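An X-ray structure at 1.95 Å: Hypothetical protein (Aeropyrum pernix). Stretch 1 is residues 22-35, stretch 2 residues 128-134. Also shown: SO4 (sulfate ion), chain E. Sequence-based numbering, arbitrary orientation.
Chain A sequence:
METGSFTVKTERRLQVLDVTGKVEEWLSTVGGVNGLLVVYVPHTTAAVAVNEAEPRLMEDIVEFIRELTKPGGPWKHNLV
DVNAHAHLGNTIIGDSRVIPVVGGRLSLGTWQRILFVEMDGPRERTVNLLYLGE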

# COMPACT_ATOMS: atom_id res chain seq x y z
N LYS A 22 1.40 20.01 7.62
CA LYS A 22 -0.05 20.15 7.79
C LYS A 22 -0.65 18.98 8.58
O LYS A 22 -1.59 19.13 9.34
CB LYS A 22 -0.69 20.24 6.41
CG LYS A 22 -0.39 21.56 5.70
CD LYS A 22 -0.96 21.59 4.28
CE LYS A 22 -0.84 22.97 3.63
NZ LYS A 22 -0.91 22.82 2.18
N VAL A 23 -0.12 17.78 8.38
CA VAL A 23 -0.64 16.61 9.09
C VAL A 23 -0.38 16.72 10.58
O VAL A 23 -1.25 16.47 11.41
CB VAL A 23 0.03 15.34 8.57
CG1 VAL A 23 -0.33 14.16 9.46
CG2 VAL A 23 -0.42 15.06 7.15
N GLU A 24 0.84 17.09 10.94
CA GLU A 24 1.22 17.24 12.33
C GLU A 24 0.41 18.35 12.99
O GLU A 24 0.05 18.29 14.16
CB GLU A 24 2.73 17.55 12.39
CG GLU A 24 3.59 16.40 11.85
CD GLU A 24 5.06 16.71 12.03
OE1 GLU A 24 5.46 17.83 11.77
OE2 GLU A 24 5.80 15.81 12.42
N GLU A 25 0.12 19.39 12.20
CA GLU A 25 -0.67 20.50 12.64
C GLU A 25 -1.96 19.99 13.22
O GLU A 25 -2.24 20.10 14.40
CB GLU A 25 -0.95 21.38 11.43
CG GLU A 25 -0.43 22.81 11.61
CD GLU A 25 -1.02 23.68 10.54
OE1 GLU A 25 -2.24 23.79 10.47
OE2 GLU A 25 -0.26 24.23 9.75
N TRP A 26 -2.74 19.39 12.32
CA TRP A 26 -4.03 18.81 12.67
C TRP A 26 -3.88 17.87 13.85
O TRP A 26 -4.64 17.85 14.79
CB TRP A 26 -4.58 18.04 11.45
CG TRP A 26 -5.94 17.50 11.75
CD1 TRP A 26 -7.15 18.22 11.74
CD2 TRP A 26 -6.28 16.14 12.17
NE1 TRP A 26 -8.23 17.48 12.11
CE2 TRP A 26 -7.69 16.13 12.40
CE3 TRP A 26 -5.55 14.98 12.36
CZ2 TRP A 26 -8.31 14.97 12.82
CZ3 TRP A 26 -6.18 13.82 12.78
CH2 TRP A 26 -7.57 13.82 13.02
N LEU A 27 -2.84 17.05 13.77
CA LEU A 27 -2.62 16.07 14.80
C LEU A 27 -2.45 16.70 16.19
O LEU A 27 -2.83 16.12 17.21
CB LEU A 27 -1.35 15.34 14.42
CG LEU A 27 -1.21 14.04 15.18
CD1 LEU A 27 -2.44 13.14 15.02
CD2 LEU A 27 -0.02 13.24 14.66
N SER A 28 -1.76 17.86 16.23
CA SER A 28 -1.63 18.53 17.52
C SER A 28 -2.92 19.25 17.89
O SER A 28 -3.20 19.51 19.05
CB SER A 28 -0.48 19.53 17.45
OG SER A 28 0.77 18.84 17.45
N THR A 29 -3.72 19.58 16.87
CA THR A 29 -5.01 20.23 17.16
C THR A 29 -5.94 19.22 17.77
O THR A 29 -7.05 19.54 18.19
CB THR A 29 -5.69 20.79 15.88
OG1 THR A 29 -6.35 22.02 16.21
CG2 THR A 29 -6.74 19.80 15.36
N VAL A 30 -5.43 17.99 17.76
CA VAL A 30 -6.18 16.92 18.31
C VAL A 30 -5.52 16.41 19.62
O VAL A 30 -6.18 15.98 20.55
CB VAL A 30 -6.19 15.90 17.19
CG1 VAL A 30 -6.51 14.52 17.75
CG2 VAL A 30 -7.24 16.28 16.16
N GLY A 31 -4.19 16.53 19.69
CA GLY A 31 -3.47 16.15 20.89
C GLY A 31 -3.51 14.67 21.19
O GLY A 31 -3.55 14.26 22.36
N GLY A 32 -3.49 13.84 20.15
CA GLY A 32 -3.53 12.40 20.35
C GLY A 32 -2.24 11.90 21.00
O GLY A 32 -1.17 12.40 20.75
N VAL A 33 -2.38 10.91 21.90
CA VAL A 33 -1.19 10.40 22.54
C VAL A 33 -0.84 9.00 22.03
O VAL A 33 0.25 8.74 21.53
CB VAL A 33 -1.45 10.39 24.05
CG1 VAL A 33 -0.27 9.75 24.78
CG2 VAL A 33 -1.64 11.81 24.56
N ASN A 34 -1.75 8.04 22.13
CA ASN A 34 -1.53 6.69 21.61
C ASN A 34 -2.69 6.30 20.72
O ASN A 34 -3.84 6.35 21.12
CB ASN A 34 -1.44 5.66 22.75
CG ASN A 34 -0.37 6.04 23.74
OD1 ASN A 34 0.83 5.98 23.48
ND2 ASN A 34 -0.84 6.39 24.95
N GLY A 35 -2.38 5.92 19.48
CA GLY A 35 -3.44 5.56 18.53
C GLY A 35 -2.88 5.45 17.11
O GLY A 35 -1.70 5.21 16.90
N ASN A 128 -7.46 13.81 3.47
CA ASN A 128 -8.33 13.59 4.60
C ASN A 128 -7.53 12.92 5.73
O ASN A 128 -6.57 12.20 5.49
CB ASN A 128 -9.47 12.66 4.14
CG ASN A 128 -10.43 13.39 3.22
OD1 ASN A 128 -11.07 12.82 2.35
ND2 ASN A 128 -10.55 14.72 3.45
N LEU A 129 -7.95 13.19 6.96
CA LEU A 129 -7.22 12.67 8.12
C LEU A 129 -8.18 12.10 9.15
O LEU A 129 -9.28 12.62 9.36
CB LEU A 129 -6.41 13.80 8.79
CG LEU A 129 -5.49 14.62 7.88
CD1 LEU A 129 -5.02 15.89 8.57
CD2 LEU A 129 -4.30 13.77 7.45
N LEU A 130 -7.77 11.00 9.77
CA LEU A 130 -8.57 10.32 10.78
C LEU A 130 -7.68 9.89 11.93
O LEU A 130 -6.65 9.25 11.74
CB LEU A 130 -9.27 9.09 10.16
CG LEU A 130 -10.14 8.28 11.16
CD1 LEU A 130 -11.24 7.48 10.47
CD2 LEU A 130 -9.32 7.28 11.98
N TYR A 131 -8.06 10.24 13.15
CA TYR A 131 -7.29 9.83 14.31
C TYR A 131 -8.16 8.95 15.18
O TYR A 131 -9.26 9.34 15.59
CB TYR A 131 -6.81 11.02 15.13
CG TYR A 131 -6.05 10.56 16.35
CD1 TYR A 131 -4.78 9.98 16.22
CD2 TYR A 131 -6.62 10.61 17.63
CE1 TYR A 131 -4.11 9.46 17.33
CE2 TYR A 131 -5.95 10.09 18.74
CZ TYR A 131 -4.70 9.51 18.58
OH TYR A 131 -4.05 8.96 19.66
N LEU A 132 -7.65 7.76 15.47
CA LEU A 132 -8.38 6.78 16.25
C LEU A 132 -7.52 6.39 17.44
O LEU A 132 -6.49 5.74 17.31
CB LEU A 132 -8.67 5.54 15.38
CG LEU A 132 -9.58 4.49 16.06
CD1 LEU A 132 -11.06 4.87 16.02
CD2 LEU A 132 -9.48 3.11 15.41
N GLY A 133 -7.92 6.78 18.65
CA GLY A 133 -7.14 6.41 19.81
C GLY A 133 -7.33 7.32 21.00
O GLY A 133 -8.25 8.14 21.05
N GLU A 134 -6.45 7.17 21.99
CA GLU A 134 -6.50 7.97 23.21
C GLU A 134 -5.51 9.15 23.15
O GLU A 134 -4.79 9.28 22.12
CB GLU A 134 -6.19 7.09 24.42
CG GLU A 134 -4.74 7.15 24.89
CD GLU A 134 -4.20 5.82 25.40
OE1 GLU A 134 -4.86 4.78 25.18
OE2 GLU A 134 -3.10 5.80 26.01
OXT GLU A 134 -5.47 9.92 24.13
S SO4 E . -1.24 25.26 -0.41
O1 SO4 E . -0.98 25.52 0.96
O2 SO4 E . -0.45 25.91 -1.41
O3 SO4 E . -2.72 25.63 -0.70
O4 SO4 E . -1.18 23.84 -0.71

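The contact joins two modes of packing: an apolar helix-on-strand interface at one end and, at the other, a polar antiparallel pairing that ties down the chain's C-terminal residue. The helix that includes residues 22-28 runs across strand 128-133 at 42°, with an axial closest approach of 9.9 Å, and the two stretches together bury 605 Å².

Alternation along the strand directs Leu129 and Tyr131 toward the helix, whereas Leu130 and Leu132 point away. Leu129 meets Val23 (CD2 to Val23 CG2, 4.1 Å) and the base of Trp26 (CD1 to Trp26 CB, 3.6 Å). Its CB also lies over a face of the indole, 4.0 Å from the centroid of the six-membered ring and 17° off the normal, a CH-pi contact. The far end of the same indole reaches Tyr131, with Trp26 CH2 3.6 Å from Tyr131 CB. Beyond it, the phenol ring packs against Leu27 (CD1 to Tyr131 CD1, 4.1 Å) and Val30 (CG1 to Tyr131 CD2, 3.9 Å).

After the helix, Gly31 adopts positive phi and the chain passes close to the hydroxyl end of the phenol. Gly32 CA sits 3.5 Å from Tyr131 OH; a CB here would clash with Tyr131 CZ. Tyr131 OH donates to the C-terminal carboxylate of Glu134 (Tyr131 OH to Glu134 O, 2.6 Å), and the same oxygen also accepts from Val33 N at 2.9 Å and, at a longer 3.3 Å, from Asn34 N. Glu134 N returns a bond to Asn34 O (2.9 Å), and Asn34 ND2 donates to Glu134 OE2 (2.6 Å), so backbone and side chain both hold the terminal residue. Next to this network, Gly35 and Gly133 form a non-hydrogen-bonded antiparallel pair, their CA atoms 4.0 Å apart, an approach that leaves no room for a CB on either residue.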